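Local coordinates for acyl-CoA dehydrogenase domain protein Tcur3483 (Thermomonospora curvata, PDB 6WY9) that probably catalyses flavin-dependent oxidation of a CH-CH bond in its substrate, as an FAD-binding member of the acyl-CoA dehydrogenase family, at residues T118-Y131 with E242-T256. Residues are numbered along the deposited sequence; the frame is centred on the assembly and turned at random.
Sequences TLMKYGTEEQKKKY and EVVGEINGGWKLITT
Gln127 NE2 donates to two backbone carbonyls across the contact, Val243 O at 2.6 Å and Ser241 O two residues earlier. Gln127 CG lies beside the backbone N (chi1 -77°) and the chain runs extended beyond it, carrying the amide out to Val243 O, which lies in the amide plane; the N-H...O angle is bent to 131°. Gln127 OE1 takes the Thr124 N-H at 2.6 Å, while Thr124 OG1 accepts from Gln127 N: a capping box that starts helix 125-136. With an alanine in place of Gln127, Thr124 N and both carbonyls would probably lose their shared amide partner, weakening the tie between helix start and strand. Leu119 CD2 meets Val244 CG1 at 3.7 Å. Leu253 CD1 makes a CH-pi contact over one face of the Tyr122 ring, 3.8 Å from its centroid; Lys121 CG covers the opposite face, and Thr256 OG1, which donates to Lys252 O, lies at the edge. Thr118 CG2 presses on Thr256 CG2 at 3.3 Å, a tight methyl contact. Segments 118-122 and 250-256 run roughly antiparallel, axes 145° apart, so this acyl-CoA dehydrogenase fold sets two N-terminal-domain helices against edge strand 243-244 and the start of helix 250-260, near Tyr146 of the FAD site.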
loop_
_atom_site.group_PDB
_atom_site.type_symbol
_atom_site.label_atom_id
_atom_site.label_comp_id
_atom_site.label_asym_id
_atom_site.label_seq_id
_atom_site.Cartn_x
_atom_site.Cartn_y
_atom_site.Cartn_z
ATOM N N THR A 118 -15.748 -31.675 -12.845
ATOM C CA THR A 118 -17.148 -31.287 -12.831
ATOM C C THR A 118 -18.000 -32.319 -13.570
ATOM O O THR A 118 -19.132 -32.605 -13.148
ATOM C CB THR A 118 -17.310 -29.880 -13.421
ATOM O OG1 THR A 118 -16.808 -29.867 -14.759
ATOM C CG2 THR A 118 -16.533 -28.833 -12.590
ATOM N N LEU A 119 -17.464 -32.925 -14.639
ATOM C CA LEU A 119 -18.177 -34.022 -15.296
ATOM C C LEU A 119 -18.325 -35.222 -14.375
ATOM O O LEU A 119 -19.362 -35.901 -14.384
ATOM C CB LEU A 119 -17.464 -34.455 -16.576
ATOM C CG LEU A 119 -17.630 -33.572 -17.807
ATOM C CD1 LEU A 119 -16.677 -34.020 -18.922
ATOM C CD2 LEU A 119 -19.085 -33.619 -18.277
ATOM N N MET A 120 -17.281 -35.543 -13.609
ATOM C CA MET A 120 -17.391 -36.703 -12.728
ATOM C C MET A 120 -18.537 -36.520 -11.739
ATOM O O MET A 120 -19.123 -37.500 -11.269
ATOM C CB MET A 120 -16.063 -36.958 -11.995
ATOM C CG MET A 120 -14.837 -37.065 -12.906
ATOM S SD MET A 120 -13.247 -37.257 -12.038
ATOM C CE MET A 120 -13.445 -36.117 -10.668
ATOM N N LYS A 121 -18.881 -35.271 -11.439
ATOM C CA LYS A 121 -19.910 -34.946 -10.465
ATOM C C LYS A 121 -21.298 -34.843 -11.096
ATOM O O LYS A 121 -22.254 -35.459 -10.613
ATOM C CB LYS A 121 -19.532 -33.640 -9.769
ATOM C CG LYS A 121 -20.431 -33.248 -8.611
ATOM C CD LYS A 121 -20.016 -31.872 -8.060
ATOM C CE LYS A 121 -20.827 -31.513 -6.819
ATOM N NZ LYS A 121 -20.648 -32.548 -5.786
ATOM N N TYR A 122 -21.420 -34.089 -12.189
ATOM C CA TYR A 122 -22.711 -33.761 -12.778
ATOM C C TYR A 122 -22.972 -34.449 -14.112
ATOM O O TYR A 122 -24.017 -34.209 -14.721
ATOM C CB TYR A 122 -22.826 -32.237 -12.952
ATOM C CG TYR A 122 -22.816 -31.483 -11.642
ATOM C CD1 TYR A 122 -23.872 -31.600 -10.749
ATOM C CD2 TYR A 122 -21.745 -30.663 -11.289
ATOM C CE1 TYR A 122 -23.878 -30.921 -9.552
ATOM C CE2 TYR A 122 -21.739 -29.973 -10.086
ATOM C CZ TYR A 122 -22.817 -30.108 -9.226
ATOM O OH TYR A 122 -22.842 -29.444 -8.023
ATOM N N GLY A 123 -22.062 -35.282 -14.593
ATOM C CA GLY A 123 -22.241 -35.887 -15.896
ATOM C C GLY A 123 -23.115 -37.123 -15.837
ATOM O O GLY A 123 -23.201 -37.802 -14.819
ATOM N N THR A 124 -23.779 -37.421 -16.950
ATOM C CA THR A 124 -24.418 -38.721 -17.045
ATOM C C THR A 124 -23.348 -39.795 -17.158
ATOM O O THR A 124 -22.212 -39.528 -17.562
ATOM C CB THR A 124 -25.346 -38.809 -18.255
ATOM O OG1 THR A 124 -24.577 -38.626 -19.455
ATOM C CG2 THR A 124 -26.412 -37.742 -18.173
ATOM N N GLU A 125 -23.717 -41.028 -16.790
ATOM C CA GLU A 125 -22.816 -42.141 -17.058
ATOM C C GLU A 125 -22.384 -42.122 -18.521
ATOM O O GLU A 125 -21.208 -42.329 -18.840
ATOM C CB GLU A 125 -23.488 -43.474 -16.690
ATOM C CG GLU A 125 -23.703 -43.675 -15.180
ATOM C CD GLU A 125 -22.443 -43.411 -14.350
ATOM O OE1 GLU A 125 -22.394 -42.397 -13.615
ATOM O OE2 GLU A 125 -21.493 -44.220 -14.434
ATOM N N GLU A 126 -23.323 -41.823 -19.419
ATOM C CA GLU A 126 -23.003 -41.695 -20.836
ATOM C C GLU A 126 -21.991 -40.574 -21.086
ATOM O O GLU A 126 -21.023 -40.752 -21.835
ATOM C CB GLU A 126 -24.288 -41.449 -21.621
ATOM C CG GLU A 126 -25.444 -42.381 -21.235
ATOM C CD GLU A 126 -26.160 -41.984 -19.933
ATOM O OE1 GLU A 126 -25.982 -42.681 -18.911
ATOM O OE2 GLU A 126 -26.916 -40.988 -19.931
ATOM N N GLN A 127 -22.216 -39.395 -20.501
ATOM C CA GLN A 127 -21.296 -38.296 -20.766
ATOM C C GLN A 127 -19.885 -38.655 -20.323
ATOM O O GLN A 127 -18.909 -38.360 -21.024
ATOM C CB GLN A 127 -21.772 -37.025 -20.074
ATOM C CG GLN A 127 -22.910 -36.336 -20.782
ATOM C CD GLN A 127 -23.654 -35.381 -19.871
ATOM O OE1 GLN A 127 -23.566 -35.486 -18.646
ATOM N NE2 GLN A 127 -24.400 -34.447 -20.462
ATOM N N LYS A 128 -19.767 -39.296 -19.159
ATOM C CA LYS A 128 -18.454 -39.648 -18.635
ATOM C C LYS A 128 -17.738 -40.586 -19.586
ATOM O O LYS A 128 -16.533 -40.445 -19.828
ATOM C CB LYS A 128 -18.599 -40.285 -17.253
ATOM C CG LYS A 128 -19.141 -39.343 -16.186
ATOM C CD LYS A 128 -19.567 -40.128 -14.943
ATOM C CE LYS A 128 -20.074 -39.167 -13.873
ATOM N NZ LYS A 128 -20.602 -39.877 -12.683
ATOM N N LYS A 129 -18.476 -41.530 -20.167
ATOM C CA LYS A 129 -17.844 -42.518 -21.028
ATOM C C LYS A 129 -17.332 -41.890 -22.322
ATOM O O LYS A 129 -16.277 -42.290 -22.831
ATOM C CB LYS A 129 -18.825 -43.661 -21.319
ATOM C CG LYS A 129 -19.390 -44.358 -20.070
ATOM C CD LYS A 129 -18.326 -45.044 -19.201
ATOM C CE LYS A 129 -17.883 -44.139 -18.035
ATOM N NZ LYS A 129 -16.675 -44.630 -17.291
ATOM N N LYS A 130 -18.043 -40.897 -22.851
ATOM C CA LYS A 130 -17.623 -40.275 -24.103
ATOM C C LYS A 130 -16.386 -39.397 -23.934
ATOM O O LYS A 130 -15.563 -39.317 -24.854
ATOM C CB LYS A 130 -18.789 -39.457 -24.673
ATOM C CG LYS A 130 -18.487 -38.553 -25.869
ATOM C CD LYS A 130 -19.810 -38.200 -26.602
ATOM C CE LYS A 130 -19.736 -36.937 -27.482
ATOM N NZ LYS A 130 -18.851 -37.046 -28.686
ATOM N N TYR A 131 -16.242 -38.722 -22.787
ATOM C CA TYR A 131 -15.264 -37.647 -22.624
ATOM C C TYR A 131 -14.102 -38.013 -21.714
ATOM O O TYR A 131 -12.953 -37.726 -22.053
ATOM C CB TYR A 131 -15.939 -36.358 -22.099
ATOM C CG TYR A 131 -16.917 -35.772 -23.097
ATOM C CD1 TYR A 131 -16.472 -35.119 -24.241
ATOM C CD2 TYR A 131 -18.288 -35.929 -22.923
ATOM C CE1 TYR A 131 -17.366 -34.625 -25.175
ATOM C CE2 TYR A 131 -19.195 -35.436 -23.853
ATOM C CZ TYR A 131 -18.728 -34.787 -24.972
ATOM O OH TYR A 131 -19.633 -34.314 -25.882
ATOM N N GLU A 242 -26.064 -33.533 -25.023
ATOM C CA GLU A 242 -24.814 -32.824 -24.759
ATOM C C GLU A 242 -24.963 -31.684 -23.732
ATOM O O GLU A 242 -24.016 -30.918 -23.532
ATOM C CB GLU A 242 -24.244 -32.275 -26.071
ATOM C CG GLU A 242 -23.805 -33.348 -27.040
ATOM C CD GLU A 242 -22.647 -34.161 -26.499
ATOM O OE1 GLU A 242 -22.700 -35.408 -26.510
ATOM O OE2 GLU A 242 -21.673 -33.536 -26.050
ATOM N N VAL A 243 -26.113 -31.561 -23.080
ATOM C CA VAL A 243 -26.269 -30.665 -21.938
ATOM C C VAL A 243 -25.723 -31.358 -20.698
ATOM O O VAL A 243 -26.116 -32.486 -20.384
ATOM C CB VAL A 243 -27.749 -30.295 -21.738
ATOM C CG1 VAL A 243 -27.934 -29.526 -20.413
ATOM C CG2 VAL A 243 -28.268 -29.498 -22.929
ATOM N N VAL A 244 -24.840 -30.697 -19.977
ATOM C CA VAL A 244 -24.299 -31.280 -18.757
ATOM C C VAL A 244 -25.162 -30.831 -17.586
ATOM O O VAL A 244 -25.412 -29.639 -17.417
ATOM C CB VAL A 244 -22.831 -30.873 -18.547
ATOM C CG1 VAL A 244 -22.206 -31.742 -17.467
ATOM C CG2 VAL A 244 -22.061 -30.977 -19.845
ATOM N N GLY A 245 -25.575 -31.771 -16.744
ATOM C CA GLY A 245 -26.416 -31.387 -15.628
ATOM C C GLY A 245 -27.856 -31.269 -16.102
ATOM O O GLY A 245 -28.241 -31.866 -17.105
ATOM N N GLU A 246 -28.643 -30.467 -15.390
ATOM C CA GLU A 246 -30.032 -30.221 -15.746
ATOM C C GLU A 246 -30.167 -28.945 -16.566
ATOM O O GLU A 246 -29.414 -27.982 -16.385
ATOM C CB GLU A 246 -30.905 -30.130 -14.495
ATOM C CG GLU A 246 -31.348 -31.477 -13.998
ATOM C CD GLU A 246 -31.474 -31.526 -12.497
ATOM O OE1 GLU A 246 -31.491 -30.439 -11.874
ATOM O OE2 GLU A 246 -31.547 -32.651 -11.947
ATOM N N ILE A 247 -31.141 -28.948 -17.481
ATOM C CA ILE A 247 -31.404 -27.761 -18.282
ATOM C C ILE A 247 -31.847 -26.640 -17.355
ATOM O O ILE A 247 -32.652 -26.843 -16.434
ATOM C CB ILE A 247 -32.434 -28.073 -19.385
ATOM C CG1 ILE A 247 -31.810 -29.017 -20.421
ATOM C CG2 ILE A 247 -32.937 -26.795 -20.073
ATOM C CD1 ILE A 247 -32.818 -29.657 -21.367
ATOM N N ASN A 248 -31.280 -25.454 -17.567
ATOM C CA ASN A 248 -31.464 -24.264 -16.747
ATOM C C ASN A 248 -30.775 -24.362 -15.390
ATOM O O ASN A 248 -30.887 -23.411 -14.595
ATOM C CB ASN A 248 -32.942 -23.936 -16.543
ATOM C CG ASN A 248 -33.639 -23.657 -17.846
ATOM O OD1 ASN A 248 -33.048 -23.072 -18.756
ATOM N ND2 ASN A 248 -34.885 -24.082 -17.957
ATOM N N GLY A 249 -30.064 -25.461 -15.101
ATOM C CA GLY A 249 -29.322 -25.637 -13.865
ATOM C C GLY A 249 -27.825 -25.425 -14.036
ATOM O O GLY A 249 -27.017 -25.891 -13.227
ATOM N N GLY A 250 -27.440 -24.675 -15.071
ATOM C CA GLY A 250 -26.041 -24.561 -15.427
ATOM C C GLY A 250 -25.207 -23.729 -14.475
ATOM O O GLY A 250 -23.976 -23.803 -14.524
ATOM N N TRP A 251 -25.838 -22.939 -13.609
ATOM C CA TRP A 251 -25.036 -22.047 -12.786
ATOM C C TRP A 251 -24.215 -22.829 -11.766
ATOM O O TRP A 251 -23.053 -22.496 -11.518
ATOM C CB TRP A 251 -25.912 -20.995 -12.105
ATOM C CG TRP A 251 -25.080 -19.884 -11.516
ATOM C CD1 TRP A 251 -24.852 -19.649 -10.195
ATOM C CD2 TRP A 251 -24.344 -18.883 -12.236
ATOM N NE1 TRP A 251 -24.030 -18.557 -10.044
ATOM C CE2 TRP A 251 -23.699 -18.072 -11.278
ATOM C CE3 TRP A 251 -24.168 -18.593 -13.602
ATOM C CZ2 TRP A 251 -22.882 -16.979 -11.636
ATOM C CZ3 TRP A 251 -23.357 -17.509 -13.962
ATOM C CH2 TRP A 251 -22.717 -16.722 -12.976
ATOM N N LYS A 252 -24.779 -23.889 -11.185
ATOM C CA LYS A 252 -23.991 -24.666 -10.238
ATOM C C LYS A 252 -22.801 -25.348 -10.909
ATOM O O LYS A 252 -21.786 -25.577 -10.255
ATOM C CB LYS A 252 -24.865 -25.692 -9.512
ATOM C CG LYS A 252 -25.681 -25.084 -8.365
ATOM C CD LYS A 252 -25.241 -23.635 -8.017
ATOM C CE LYS A 252 -23.909 -23.587 -7.254
ATOM N NZ LYS A 252 -23.432 -22.196 -6.962
ATOM N N LEU A 253 -22.913 -25.701 -12.191
ATOM C CA LEU A 253 -21.767 -26.261 -12.895
ATOM C C LEU A 253 -20.711 -25.199 -13.117
ATOM O O LEU A 253 -19.514 -25.447 -12.934
ATOM C CB LEU A 253 -22.198 -26.850 -14.234
ATOM C CG LEU A 253 -22.848 -28.235 -14.237
ATOM C CD1 LEU A 253 -23.961 -28.398 -13.194
ATOM C CD2 LEU A 253 -23.392 -28.481 -15.620
ATOM N N ILE A 254 -21.136 -24.010 -13.548
ATOM C CA ILE A 254 -20.179 -22.933 -13.752
ATOM C C ILE A 254 -19.383 -22.695 -12.475
ATOM O O ILE A 254 -18.148 -22.608 -12.500
ATOM C CB ILE A 254 -20.893 -21.663 -14.240
ATOM C CG1 ILE A 254 -21.388 -21.899 -15.672
ATOM C CG2 ILE A 254 -19.935 -20.466 -14.132
ATOM C CD1 ILE A 254 -22.366 -20.855 -16.203
ATOM N N THR A 255 -20.070 -22.626 -11.334
ATOM C CA THR A 255 -19.353 -22.331 -10.098
ATOM C C THR A 255 -18.423 -23.480 -9.713
ATOM O O THR A 255 -17.276 -23.250 -9.311
ATOM C CB THR A 255 -20.332 -22.049 -8.956
ATOM O OG1 THR A 255 -20.877 -23.279 -8.523
ATOM C CG2 THR A 255 -21.453 -21.154 -9.417
ATOM N N THR A 256 -18.905 -24.720 -9.824
ATOM C CA THR A 256 -18.043 -25.863 -9.544
ATOM C C THR A 256 -16.745 -25.785 -10.340
ATOM O O THR A 256 -15.655 -25.923 -9.773
ATOM C CB THR A 256 -18.773 -27.162 -9.847
ATOM O OG1 THR A 256 -19.945 -27.234 -9.025
ATOM C CG2 THR A 256 -17.864 -28.359 -9.568
#